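Local structure of putative transcriptional regulator protein (Vibrio parahaemolyticus, 3ER6) at residues A22-S27 / V112-G117; S26-L31 / T45-P50; N76-G81 / F98-E103; E88-I93 / E144-I149; N162-S167 / M176-E181. The protein probably acts as an AraC-type transcriptional regulator binding specific DNA sequences, this chain being its DJ-1/PfpI-like domain without the helix-turn-helix part. The protein carries 1 engineered substitution. All coordinates share one frame; numbering follows the deposited sequence.

Contact 1: residues A22-S27 / V112-G117; sequences ASIISS and VAIDTG
Ile114 presses the end of its side chain against the surface of helix 22-37, where Ser23, Ile24 and Ser27 receive it. The apolar part centres on one methyl. Ile114 CD1 lies 3.3 Å from Ser23 OG and 3.5 Å from Ser23 O, so it rests largely against oxygen. Its carbon neighbours are Ser23 CB, at 3.7 Å, and more loosely Ile24 CD1, at 4.2 Å; the two isoleucines cross at about a right angle. CG1 of Ile114 stands between the backbone N and the carbonyl carbon (chi1 64°), and the extended chain beyond it carries CD1 out to the helix.

Polar bonds frame this methyl. Ser27 OG donates to Ser23 O at 2.7 Å, nearly in line with the carbonyl (161°), and Ser27 N also donates to that oxygen, which is therefore held twice. Ser23 OG instead gives its proton to a water at 2.8 Å, and the water donates to Asp115 OD2 at 2.9 Å, making the one polar bridge between the segments.

Asp115 has a positive phi (60°) and occupies the second position of the type II' turn Ile114-Gly117. This sharp strand-to-helix bend resembles the nucleophile elbow of DJ-1/PfpI proteins, with Asp115 probably at the position where many relatives carry a cysteine. Asp115 is held further by His135 and Ser82.

Strand 110-114 runs between strands 77-80 and 163-166; Ile79 and Met176 of helix 173-184 pack beside the contact, while at the start of helix 22-37 Ala22 meets the second subunit.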
# COMPACT_ATOMS: atom_id res chain seq x y z
N ALA A 22 -4.80 0.85 2.46
CA ALA A 22 -3.68 0.35 1.60
C ALA A 22 -2.45 0.02 2.39
O ALA A 22 -1.80 -0.99 2.11
CB ALA A 22 -3.30 1.35 0.54
N SER A 23 -2.08 0.85 3.37
CA SER A 23 -0.84 0.53 4.11
C SER A 23 -0.90 -0.77 4.96
O SER A 23 0.15 -1.41 5.25
CB SER A 23 -0.37 1.73 4.98
OG SER A 23 -1.38 2.10 5.95
N ILE A 24 -2.10 -1.15 5.38
CA ILE A 24 -2.26 -2.46 6.02
C ILE A 24 -1.93 -3.55 5.00
O ILE A 24 -1.20 -4.49 5.28
CB ILE A 24 -3.72 -2.64 6.52
CG1 ILE A 24 -3.87 -1.91 7.86
CG2 ILE A 24 -4.11 -4.11 6.71
CD1 ILE A 24 -3.00 -2.61 9.04
N ILE A 25 -2.50 -3.42 3.81
CA ILE A 25 -2.30 -4.45 2.74
C ILE A 25 -0.80 -4.46 2.34
O ILE A 25 -0.22 -5.53 2.19
CB ILE A 25 -3.12 -4.09 1.48
CG1 ILE A 25 -4.59 -3.78 1.84
CG2 ILE A 25 -2.99 -5.20 0.34
CD1 ILE A 25 -5.25 -4.96 2.59
N SER A 26 -0.17 -3.28 2.15
CA SER A 26 1.25 -3.31 1.74
C SER A 26 2.12 -3.98 2.83
O SER A 26 3.07 -4.68 2.50
CB SER A 26 1.77 -1.90 1.40
OG SER A 26 1.73 -1.06 2.54
N SER A 27 1.77 -3.78 4.10
CA SER A 27 2.56 -4.34 5.19
C SER A 27 2.47 -5.85 5.12
O SER A 27 3.47 -6.50 5.29
CB SER A 27 2.11 -3.85 6.58
OG SER A 27 2.20 -2.42 6.66
N VAL A 112 2.32 -2.96 16.21
CA VAL A 112 2.90 -2.15 15.14
C VAL A 112 1.81 -1.18 14.71
O VAL A 112 0.74 -1.62 14.27
CB VAL A 112 3.30 -3.02 13.89
CG1 VAL A 112 3.91 -2.10 12.81
CG2 VAL A 112 4.28 -4.19 14.26
N ALA A 113 2.05 0.12 14.86
CA ALA A 113 1.03 1.11 14.59
C ALA A 113 1.56 1.97 13.46
O ALA A 113 2.70 2.46 13.55
CB ALA A 113 0.76 2.00 15.84
N ILE A 114 0.75 2.13 12.40
CA ILE A 114 1.16 2.84 11.19
C ILE A 114 0.21 3.99 10.90
O ILE A 114 -1.01 3.83 11.12
CB ILE A 114 1.26 1.79 9.96
CG1 ILE A 114 -0.09 1.18 9.62
CG2 ILE A 114 2.21 0.61 10.34
CD1 ILE A 114 -0.04 0.24 8.37
N ASP A 115 0.75 5.15 10.45
CA ASP A 115 -0.07 6.26 10.08
C ASP A 115 -0.84 6.64 11.36
O ASP A 115 -0.29 6.51 12.47
CB ASP A 115 -1.02 5.90 8.92
CG ASP A 115 -1.70 7.16 8.26
OD1 ASP A 115 -1.38 8.33 8.57
OD2 ASP A 115 -2.55 6.96 7.39
N THR A 116 -2.08 7.10 11.23
CA THR A 116 -2.87 7.52 12.43
C THR A 116 -3.25 6.37 13.42
O THR A 116 -3.76 6.61 14.50
CB THR A 116 -4.11 8.36 12.06
OG1 THR A 116 -4.97 7.65 11.18
CG2 THR A 116 -3.67 9.67 11.39
N GLY A 117 -2.99 5.12 13.05
CA GLY A 117 -2.96 4.00 14.04
C GLY A 117 -2.10 4.39 15.24
O GLY A 117 -2.31 3.88 16.38
O HOH W 1 -1.53 4.83 5.63

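Contact 2: residues S26-L31 / T45-P50; sequences SSLEIL and THVVTP
Leu28 spans the gap between helix 22-37 and strand 43-48, the last two elements of a beta-alpha-beta unit that begins with strand 9-14. The backbones approach most closely at Leu28 and Thr45, whose CA atoms are 7.4 Å apart, and branched side chains fill the space between them.

At Thr45 the side chain faces the helix. Its CB meets Leu28 CD2 at 4.1 Å, the two side chains sliding past one another in opposite directions, and its OG1 lies 4.1 Å from Leu28 CD1. That hydroxyl has a polar partner elsewhere, Glu32 OE2, one helical turn beyond Leu28. His46 turns to the other face of the strand, where its ring meets Phe72.

Val47 has its side chain alongside the helix, and its CG2 branch makes the touch. Strand 43-48 is outermost in the sheet of this chain, and Val47 forms backbone hydrogen bonds to the second subunit and packs on Ile61 of that subunit; the contact thus lies behind the dimer interface. CG of Leu28 stands anti to its carbonyl carbon (chi1 -63°); this, with the extended second torsion, puts both methyls toward the strand, and the tightest carbon pair is Leu28 CD1 to Val47 CG2 at 3.5 Å.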
# COMPACT_ATOMS: atom_id res chain seq x y z
N SER A 26 -0.17 -3.28 2.15
CA SER A 26 1.25 -3.31 1.74
C SER A 26 2.12 -3.98 2.83
O SER A 26 3.07 -4.68 2.50
CB SER A 26 1.77 -1.90 1.40
OG SER A 26 1.73 -1.06 2.54
N SER A 27 1.77 -3.78 4.10
CA SER A 27 2.56 -4.34 5.19
C SER A 27 2.47 -5.85 5.12
O SER A 27 3.47 -6.50 5.29
CB SER A 27 2.11 -3.85 6.58
OG SER A 27 2.20 -2.42 6.66
N LEU A 28 1.27 -6.40 4.87
CA LEU A 28 1.15 -7.84 4.73
C LEU A 28 1.86 -8.37 3.48
O LEU A 28 2.43 -9.47 3.51
CB LEU A 28 -0.33 -8.28 4.70
CG LEU A 28 -1.12 -7.98 5.99
CD1 LEU A 28 -2.54 -8.55 5.93
CD2 LEU A 28 -0.36 -8.42 7.30
N GLU A 29 1.77 -7.64 2.38
CA GLU A 29 2.50 -8.08 1.19
C GLU A 29 3.97 -8.15 1.52
O GLU A 29 4.63 -9.08 1.07
CB GLU A 29 2.28 -7.04 0.07
CG GLU A 29 0.83 -7.19 -0.49
CD GLU A 29 0.41 -6.17 -1.59
OE1 GLU A 29 1.24 -5.41 -2.06
OE2 GLU A 29 -0.79 -6.17 -1.94
N ILE A 30 4.51 -7.17 2.26
CA ILE A 30 5.96 -7.20 2.55
C ILE A 30 6.24 -8.37 3.50
O ILE A 30 7.14 -9.15 3.29
CB ILE A 30 6.48 -5.84 3.19
CG1 ILE A 30 6.37 -4.69 2.17
CG2 ILE A 30 8.00 -5.97 3.74
CD1 ILE A 30 6.47 -3.30 2.78
N LEU A 31 5.52 -8.44 4.62
CA LEU A 31 5.73 -9.56 5.54
C LEU A 31 5.64 -10.95 4.89
O LEU A 31 6.52 -11.82 5.17
CB LEU A 31 4.82 -9.44 6.76
CG LEU A 31 5.13 -8.17 7.62
CD1 LEU A 31 4.11 -8.14 8.76
CD2 LEU A 31 6.62 -8.02 8.14
N THR A 45 -1.45 -14.77 8.26
CA THR A 45 -1.91 -13.38 8.47
C THR A 45 -3.44 -13.25 8.34
O THR A 45 -4.09 -14.05 7.64
CB THR A 45 -1.22 -12.39 7.49
OG1 THR A 45 -1.75 -12.58 6.19
CG2 THR A 45 0.32 -12.63 7.45
N HIS A 46 -4.02 -12.27 9.04
CA HIS A 46 -5.47 -12.08 9.01
C HIS A 46 -5.80 -10.62 9.04
O HIS A 46 -5.37 -9.93 9.96
CB HIS A 46 -6.17 -12.76 10.22
CG HIS A 46 -5.72 -14.17 10.47
ND1 HIS A 46 -6.41 -15.26 10.00
CD2 HIS A 46 -4.64 -14.67 11.14
CE1 HIS A 46 -5.79 -16.37 10.35
NE2 HIS A 46 -4.71 -16.04 11.05
N VAL A 47 -6.53 -10.13 8.04
CA VAL A 47 -7.15 -8.81 8.16
C VAL A 47 -8.45 -8.89 8.96
O VAL A 47 -9.31 -9.73 8.68
CB VAL A 47 -7.38 -8.18 6.76
CG1 VAL A 47 -8.21 -6.93 6.85
CG2 VAL A 47 -5.99 -7.90 6.06
N VAL A 48 -8.60 -8.00 9.92
CA VAL A 48 -9.84 -7.84 10.70
C VAL A 48 -10.30 -6.39 10.72
O VAL A 48 -9.48 -5.47 10.54
CB VAL A 48 -9.71 -8.34 12.18
CG1 VAL A 48 -9.46 -9.86 12.17
CG2 VAL A 48 -8.61 -7.55 12.93
N THR A 49 -11.60 -6.18 10.86
CA THR A 49 -12.15 -4.84 10.86
C THR A 49 -12.86 -4.62 12.19
O THR A 49 -13.28 -5.57 12.86
CB THR A 49 -13.11 -4.60 9.68
OG1 THR A 49 -14.32 -5.36 9.91
CG2 THR A 49 -12.42 -4.96 8.26
N PRO A 50 -12.97 -3.35 12.61
CA PRO A 50 -13.43 -3.07 13.96
C PRO A 50 -14.79 -3.64 14.34
O PRO A 50 -14.99 -4.01 15.52
CB PRO A 50 -13.44 -1.52 14.04
CG PRO A 50 -12.55 -1.04 12.92
CD PRO A 50 -12.69 -2.13 11.81

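Contact 3: residues N76-G81 / F98-E103; sequences NILIIG and FDWIRE
Leu78 pushes a forked tip into the angle between Trp100 and Ile101, and each prong has its own seat. CD1 lies 3.6 Å from Trp100 CH2 and 3.8 Å from Trp100 CZ3, thus at the far corner of the six-membered ring, approached obliquely. CD2 falls 3.9 Å from Ile101 CG1, with the two aliphatic chains crossing at about a right angle. CG of Leu78 is anti to the backbone N (chi1 170°), which aims the fork off the sheet.

A second bump fits beside the first. Ile80 and Ile101 reach toward each other tip to tip, and Ile80 CD1 is 4.0 Å from both Ile101 CD1 and Ile101 CG2, so the methyl nests in the notch between the branches. Ile101 therefore serves two strand residues of the same face. The strand and helix axes, 10.9 Å apart at closest approach with N-to-C directions at 140°, leave room for such an interleaved layer of side chains. Trp100 is fixed at its polar end by NE1 bonded to Phe72 O, and its ring also meets that of Trp69.

Strand 77-80 runs inside the sheet between 9-14 and 110-114. Helix 95-106 packs on this face with helix 117-124, whose Val120 and Val121 touch Ile101 and Ile80; Ile77 and Ile79 face the other way, onto helices 173-184 and 22-37.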
# COMPACT_ATOMS: atom_id res chain seq x y z
N ASN A 76 1.46 -13.03 17.49
CA ASN A 76 2.84 -12.63 17.64
C ASN A 76 2.93 -11.14 17.35
O ASN A 76 3.62 -10.40 18.06
CB ASN A 76 3.74 -13.41 16.67
CG ASN A 76 3.70 -14.91 16.94
OD1 ASN A 76 2.97 -15.66 16.28
ND2 ASN A 76 4.49 -15.35 17.91
N ILE A 77 2.26 -10.74 16.25
CA ILE A 77 2.25 -9.31 15.82
C ILE A 77 0.80 -8.84 15.64
O ILE A 77 -0.03 -9.59 15.09
CB ILE A 77 2.97 -9.11 14.49
CG1 ILE A 77 4.44 -9.59 14.58
CG2 ILE A 77 2.90 -7.65 14.07
CD1 ILE A 77 5.03 -9.93 13.13
N LEU A 78 0.51 -7.63 16.12
CA LEU A 78 -0.75 -6.95 15.79
C LEU A 78 -0.38 -5.69 15.03
O LEU A 78 0.40 -4.89 15.53
CB LEU A 78 -1.58 -6.62 17.05
CG LEU A 78 -2.81 -5.69 16.84
CD1 LEU A 78 -3.99 -6.37 16.10
CD2 LEU A 78 -3.36 -5.04 18.16
N ILE A 79 -0.95 -5.49 13.83
CA ILE A 79 -0.80 -4.20 13.14
C ILE A 79 -2.08 -3.39 13.29
O ILE A 79 -3.19 -3.90 13.08
CB ILE A 79 -0.48 -4.40 11.63
CG1 ILE A 79 0.69 -5.35 11.50
CG2 ILE A 79 -0.22 -3.02 10.91
CD1 ILE A 79 1.01 -5.70 10.10
N ILE A 80 -1.93 -2.14 13.70
CA ILE A 80 -3.06 -1.27 13.79
C ILE A 80 -2.88 -0.26 12.68
O ILE A 80 -1.95 0.59 12.69
CB ILE A 80 -3.11 -0.55 15.14
CG1 ILE A 80 -3.18 -1.58 16.31
CG2 ILE A 80 -4.21 0.50 15.16
CD1 ILE A 80 -2.93 -0.86 17.67
N GLY A 81 -3.77 -0.35 11.69
CA GLY A 81 -3.68 0.61 10.55
C GLY A 81 -4.25 2.01 10.81
O GLY A 81 -4.67 2.35 11.92
N PHE A 98 -10.32 -1.34 22.18
CA PHE A 98 -9.22 -0.85 23.03
C PHE A 98 -8.83 -1.87 24.09
O PHE A 98 -7.66 -2.02 24.38
CB PHE A 98 -9.57 0.49 23.71
CG PHE A 98 -9.33 1.66 22.85
CD1 PHE A 98 -8.03 2.08 22.59
CD2 PHE A 98 -10.38 2.35 22.28
CE1 PHE A 98 -7.78 3.21 21.78
CE2 PHE A 98 -10.16 3.45 21.47
CZ PHE A 98 -8.84 3.89 21.21
N ASP A 99 -9.81 -2.57 24.69
CA ASP A 99 -9.48 -3.54 25.71
C ASP A 99 -8.66 -4.65 25.08
O ASP A 99 -7.71 -5.12 25.64
CB ASP A 99 -10.73 -4.16 26.38
CG ASP A 99 -11.52 -3.13 27.22
OD1 ASP A 99 -10.93 -2.10 27.60
OD2 ASP A 99 -12.73 -3.36 27.48
N TRP A 100 -9.05 -5.08 23.87
CA TRP A 100 -8.36 -6.17 23.18
C TRP A 100 -6.88 -5.81 22.83
O TRP A 100 -5.98 -6.58 23.08
CB TRP A 100 -9.20 -6.50 21.93
CG TRP A 100 -8.66 -7.55 21.02
CD1 TRP A 100 -8.63 -8.91 21.24
CD2 TRP A 100 -8.23 -7.34 19.68
NE1 TRP A 100 -8.14 -9.55 20.13
CE2 TRP A 100 -7.87 -8.61 19.16
CE3 TRP A 100 -8.02 -6.20 18.89
CZ2 TRP A 100 -7.34 -8.77 17.88
CZ3 TRP A 100 -7.51 -6.36 17.58
CH2 TRP A 100 -7.17 -7.66 17.09
N ILE A 101 -6.64 -4.60 22.36
CA ILE A 101 -5.28 -4.11 22.07
C ILE A 101 -4.46 -4.02 23.36
O ILE A 101 -3.28 -4.43 23.42
CB ILE A 101 -5.39 -2.73 21.40
CG1 ILE A 101 -6.03 -2.89 19.99
CG2 ILE A 101 -4.00 -1.99 21.35
CD1 ILE A 101 -6.48 -1.54 19.35
N ARG A 102 -5.09 -3.46 24.38
CA ARG A 102 -4.42 -3.31 25.69
C ARG A 102 -3.98 -4.70 26.15
O ARG A 102 -2.83 -4.90 26.55
CB ARG A 102 -5.36 -2.64 26.69
CG ARG A 102 -4.88 -2.60 28.11
CD ARG A 102 -6.01 -2.07 29.03
NE ARG A 102 -5.61 -2.17 30.44
CZ ARG A 102 -4.91 -1.26 31.10
NH1 ARG A 102 -4.57 -0.15 30.51
NH2 ARG A 102 -4.60 -1.45 32.37
N GLU A 103 -4.89 -5.68 26.06
CA GLU A 103 -4.55 -6.99 26.59
C GLU A 103 -3.48 -7.67 25.79
O GLU A 103 -2.58 -8.31 26.36
CB GLU A 103 -5.77 -7.93 26.66
CG GLU A 103 -6.90 -7.39 27.57
CD GLU A 103 -8.22 -8.22 27.43
OE1 GLU A 103 -9.30 -7.60 27.39
OE2 GLU A 103 -8.18 -9.49 27.35

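Contact 4: residues E88-I93 / E144-I149; sequences ESLDKI and ELFPEI. Engineered in segment 88-93: Lys92 (natural residue Asn).
Leu90 carries the whole contact, reaching across to Leu145 and Phe146 at the end of helix 136-145. Just before it, Ser89 belongs to helix 86-89: its OG is bonded to the carbonyl oxygens of Ile83 and Asp85, and its own O accepts from Lys92 N at 2.9 Å, a bond that spans Leu90.

At Leu90, CG is anti to the backbone N (chi1 -176°) and CD2 becomes the touching atom. It meets Phe146 CZ at 4.2 Å, coming obliquely to the ring, and Leu145 CD1 at 4.4 Å. Both separations are at the loose end of van der Waals packing, and the two segments bury 73 Å² between them; their closest CA atoms, those of Leu90 and Leu145, are 10.6 Å apart. The touch therefore joins long side chains, with the backbones well separated.

In the DJ-1/PfpI-type fold this is a peripheral meeting, about 17 Å from the centre of the chain to the centre of the contact. Helix 117-124 lies alongside, its Lys123 touching Leu90 and its Phe119 and Ala122 touching Phe146. The Phe146 ring has Leu145 CB 3.6 Å above one face, offset toward the rim, and Glu148 OE2 at its edge in the ring plane.

Beyond Leu90, the engineered Lys92 supplies the backbone N that bonds to Ser89. Ile93 follows with a weak bond from its N to Leu90 O at 3.5 Å, while its side chain packs on Ile83.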
# COMPACT_ATOMS: atom_id res chain seq x y z
N GLU A 88 -12.27 12.79 13.69
CA GLU A 88 -13.48 12.09 13.24
C GLU A 88 -13.67 10.76 13.99
O GLU A 88 -14.75 10.45 14.54
CB GLU A 88 -13.26 11.76 11.77
CG GLU A 88 -14.50 11.67 10.94
CD GLU A 88 -15.54 10.73 11.52
OE1 GLU A 88 -15.17 9.83 12.30
OE2 GLU A 88 -16.75 10.88 11.17
N SER A 89 -12.60 9.95 14.07
CA SER A 89 -12.79 8.53 14.33
C SER A 89 -12.40 8.08 15.71
O SER A 89 -12.86 7.06 16.20
CB SER A 89 -11.96 7.76 13.32
OG SER A 89 -10.59 8.10 13.47
N LEU A 90 -11.45 8.76 16.30
CA LEU A 90 -10.74 8.16 17.48
C LEU A 90 -11.74 7.80 18.59
O LEU A 90 -11.62 6.74 19.24
CB LEU A 90 -9.64 9.10 18.02
CG LEU A 90 -8.79 8.55 19.18
CD1 LEU A 90 -7.99 7.27 18.79
CD2 LEU A 90 -7.81 9.62 19.70
N ASP A 91 -12.69 8.71 18.82
CA ASP A 91 -13.63 8.58 19.93
C ASP A 91 -14.74 7.61 19.61
O ASP A 91 -15.51 7.25 20.50
CB ASP A 91 -14.24 9.94 20.33
CG ASP A 91 -13.24 10.82 21.11
OD1 ASP A 91 -12.12 10.31 21.46
OD2 ASP A 91 -13.57 12.01 21.36
N LYS A 92 -14.83 7.20 18.36
CA LYS A 92 -15.88 6.29 17.92
C LYS A 92 -15.44 4.82 17.97
O LYS A 92 -16.25 3.91 17.73
CB LYS A 92 -16.38 6.65 16.51
CG LYS A 92 -16.87 8.08 16.38
CD LYS A 92 -17.22 8.39 14.91
CE LYS A 92 -18.73 8.57 14.71
NZ LYS A 92 -19.42 7.32 14.21
N ILE A 93 -14.18 4.58 18.30
CA ILE A 93 -13.67 3.22 18.30
C ILE A 93 -14.27 2.43 19.46
O ILE A 93 -14.30 2.90 20.59
CB ILE A 93 -12.12 3.20 18.40
CG1 ILE A 93 -11.54 3.79 17.11
CG2 ILE A 93 -11.58 1.76 18.64
CD1 ILE A 93 -10.01 3.87 17.12
N GLU A 144 -2.16 18.41 20.17
CA GLU A 144 -3.36 18.85 20.91
C GLU A 144 -3.92 17.74 21.79
O GLU A 144 -4.24 17.96 22.96
CB GLU A 144 -4.42 19.34 19.93
CG GLU A 144 -3.94 20.48 19.04
CD GLU A 144 -3.46 21.71 19.84
OE1 GLU A 144 -4.26 22.67 19.95
OE2 GLU A 144 -2.30 21.75 20.35
N LEU A 145 -3.97 16.51 21.27
CA LEU A 145 -4.55 15.39 22.04
C LEU A 145 -3.65 14.78 23.09
O LEU A 145 -4.13 14.28 24.13
CB LEU A 145 -5.12 14.31 21.06
CG LEU A 145 -6.09 14.88 20.01
CD1 LEU A 145 -6.53 13.81 18.95
CD2 LEU A 145 -7.28 15.43 20.73
N PHE A 146 -2.35 14.71 22.79
CA PHE A 146 -1.38 14.03 23.63
C PHE A 146 -0.22 14.98 23.91
O PHE A 146 0.93 14.69 23.53
CB PHE A 146 -0.88 12.73 22.94
CG PHE A 146 -2.01 11.82 22.51
CD1 PHE A 146 -2.74 11.08 23.46
CD2 PHE A 146 -2.40 11.76 21.16
CE1 PHE A 146 -3.83 10.27 23.06
CE2 PHE A 146 -3.49 10.97 20.74
CZ PHE A 146 -4.21 10.23 21.70
N PRO A 147 -0.49 16.12 24.58
CA PRO A 147 0.63 17.03 24.74
C PRO A 147 1.67 16.43 25.66
O PRO A 147 2.81 16.89 25.64
CB PRO A 147 -0.00 18.31 25.34
CG PRO A 147 -1.23 17.78 26.05
CD PRO A 147 -1.74 16.67 25.08
N GLU A 148 1.30 15.38 26.40
CA GLU A 148 2.27 14.69 27.29
C GLU A 148 3.19 13.72 26.55
O GLU A 148 4.12 13.16 27.13
CB GLU A 148 1.53 13.94 28.41
CG GLU A 148 0.71 12.66 28.00
CD GLU A 148 -0.62 12.93 27.30
OE1 GLU A 148 -0.95 14.12 27.01
OE2 GLU A 148 -1.34 11.93 27.01
N ILE A 149 2.92 13.51 25.27
CA ILE A 149 3.78 12.65 24.46
C ILE A 149 4.73 13.52 23.62
O ILE A 149 4.29 14.37 22.85
CB ILE A 149 2.97 11.68 23.58
CG1 ILE A 149 2.05 10.82 24.46
CG2 ILE A 149 3.95 10.81 22.69
CD1 ILE A 149 1.09 9.89 23.69

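Contact 5: residues N162-S167 / M176-E181; sequences NVYLSS and MLEIVE
Ile179 sets its terminal methyl over the ring of Tyr164, and this CH-pi contact is the core of the meeting between strand 163-166 and helix 173-184. CD1 is 3.7 Å from the ring centroid and only 22° off the ring normal. It sits 3.4 Å above the plane, shifted toward the CE1-CZ bond, with Ile179 CD1 3.5 Å from both Tyr164 CE1 and Tyr164 CZ. The torsions of Ile179 explain the reach: CG1 is anti to the carbonyl carbon (chi1 -69°), and a second bend turns CD1 onto the ring, although the CA atoms of Tyr164 and Ile179 remain 9.1 Å apart.

A looser apolar contact comes at the edge of the same ring. There Glu178 CG lies near the ring plane, 4.4 Å from Tyr164 CE1, so consecutive helix residues approach the tyrosine from above and from its rim.

Polar bonds involve residues beyond the two segments. Tyr164 OH is bonded to Glu182 OE2, one helical turn past Glu178, and to Lys110 NZ, which also bonds to Asn162 OD1. Within the sheet, Tyr164 pairs through its backbone with Ile111 and Ala113 of strand 110-114, while Ser166 OG is tied to His172 ND1 ahead of the helix.

The tyrosine thus joins strand to helix in two ways: its ring face takes a methyl, and its hydroxyl is bonded to a glutamate and a lysine. Those partners probably exert opposing influences on its acidity. The two bonds fix the position of the hydroxyl end, while the methyl over the face limits the tilt and turning of the ring.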
# COMPACT_ATOMS: atom_id res chain seq x y z
N ASN A 162 7.98 -3.34 23.01
CA ASN A 162 7.38 -4.11 21.91
C ASN A 162 6.42 -3.34 21.06
O ASN A 162 5.60 -3.96 20.36
CB ASN A 162 6.68 -5.35 22.45
CG ASN A 162 7.57 -6.51 22.42
OD1 ASN A 162 8.18 -6.83 21.38
ND2 ASN A 162 7.72 -7.15 23.57
N VAL A 163 6.49 -2.02 21.14
CA VAL A 163 5.59 -1.17 20.37
C VAL A 163 6.43 -0.52 19.26
O VAL A 163 7.45 0.12 19.52
CB VAL A 163 4.90 -0.07 21.26
CG1 VAL A 163 3.95 0.81 20.42
CG2 VAL A 163 4.20 -0.72 22.44
N TYR A 164 5.98 -0.67 18.02
CA TYR A 164 6.68 -0.15 16.84
C TYR A 164 5.80 0.87 16.17
O TYR A 164 4.66 0.57 15.79
CB TYR A 164 6.92 -1.30 15.81
CG TYR A 164 7.76 -2.43 16.34
CD1 TYR A 164 9.07 -2.61 15.87
CD2 TYR A 164 7.24 -3.32 17.28
CE1 TYR A 164 9.86 -3.67 16.32
CE2 TYR A 164 8.03 -4.38 17.79
CZ TYR A 164 9.34 -4.52 17.31
OH TYR A 164 10.11 -5.53 17.79
N LEU A 165 6.30 2.08 16.00
CA LEU A 165 5.58 3.14 15.40
C LEU A 165 6.20 3.54 14.04
O LEU A 165 7.43 3.76 13.93
CB LEU A 165 5.59 4.43 16.28
CG LEU A 165 5.16 4.34 17.77
CD1 LEU A 165 5.21 5.76 18.38
CD2 LEU A 165 3.75 3.72 17.92
N SER A 166 5.36 3.67 13.02
CA SER A 166 5.85 4.09 11.71
C SER A 166 4.83 5.15 11.12
O SER A 166 3.71 4.81 10.75
CB SER A 166 6.03 2.89 10.77
OG SER A 166 6.36 3.37 9.46
N SER A 167 5.24 6.43 11.08
CA SER A 167 4.39 7.55 10.59
C SER A 167 3.79 7.31 9.20
O SER A 167 2.62 7.53 8.97
CB SER A 167 5.20 8.85 10.52
OG SER A 167 5.52 9.26 11.82
N MET A 176 8.93 -2.62 9.15
CA MET A 176 8.63 -3.95 8.62
C MET A 176 9.93 -4.81 8.52
O MET A 176 9.96 -5.99 8.88
CB MET A 176 7.89 -3.81 7.26
CG MET A 176 6.34 -3.53 7.42
SD MET A 176 5.30 -4.12 8.79
CE MET A 176 4.28 -2.67 9.15
N LEU A 177 11.01 -4.19 8.06
CA LEU A 177 12.30 -4.91 7.96
C LEU A 177 12.90 -5.24 9.32
O LEU A 177 13.53 -6.28 9.49
CB LEU A 177 13.34 -4.13 7.13
CG LEU A 177 12.93 -3.92 5.68
CD1 LEU A 177 14.00 -3.09 5.02
CD2 LEU A 177 12.73 -5.27 4.94
N GLU A 178 12.66 -4.38 10.29
CA GLU A 178 13.09 -4.68 11.63
C GLU A 178 12.42 -5.95 12.11
O GLU A 178 13.10 -6.85 12.56
CB GLU A 178 12.77 -3.51 12.56
CG GLU A 178 13.47 -3.63 13.89
CD GLU A 178 15.01 -3.61 13.76
OE1 GLU A 178 15.62 -4.39 14.50
OE2 GLU A 178 15.59 -2.84 12.92
N ILE A 179 11.11 -6.04 11.95
CA ILE A 179 10.36 -7.20 12.36
C ILE A 179 10.83 -8.41 11.55
O ILE A 179 11.05 -9.51 12.11
CB ILE A 179 8.85 -6.95 12.13
CG1 ILE A 179 8.30 -5.90 13.10
CG2 ILE A 179 8.05 -8.24 12.17
CD1 ILE A 179 8.50 -6.27 14.43
N VAL A 180 11.02 -8.22 10.23
CA VAL A 180 11.60 -9.30 9.41
C VAL A 180 12.93 -9.79 9.97
O VAL A 180 13.14 -10.98 10.07
CB VAL A 180 11.76 -8.92 7.91
CG1 VAL A 180 12.55 -10.03 7.13
CG2 VAL A 180 10.40 -8.76 7.32
N GLU A 181 13.84 -8.88 10.35
CA GLU A 181 15.14 -9.35 10.84
C GLU A 181 14.97 -10.13 12.16
O GLU A 181 15.56 -11.18 12.35
CB GLU A 181 16.11 -8.18 11.00
CG GLU A 181 17.42 -8.65 11.49
CD GLU A 181 18.47 -7.57 11.49
OE1 GLU A 181 18.25 -6.51 10.86
OE2 GLU A 181 19.51 -7.81 12.12

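How the contacts relate
Along the chain, contact 2 closes first, contact 3 is nested inside the loop of contact 1, contact 4 alternates with both 1 and 3, and contact 5 comes last. Contacts 1, 2, 3 and 5 reach the same six-stranded sheet, their centres 8 to 14 Å apart. Contacts 1 and 2 share helix 22-37, and strand 110-114 of contact 1 lies between strands 77-80 (contact 3) and 163-166 (contact 5). Contacts 1, 2 and 5 pack one face, contact 3 the other, giving the three-layer alpha/beta/alpha sandwich of the DJ-1/PfpI family. Contact 4, centred 24 Å from contact 2, lies outermost and meets contact 3 through Phe98 and Ile93. Contacts 1 and 2 also border the second subunit.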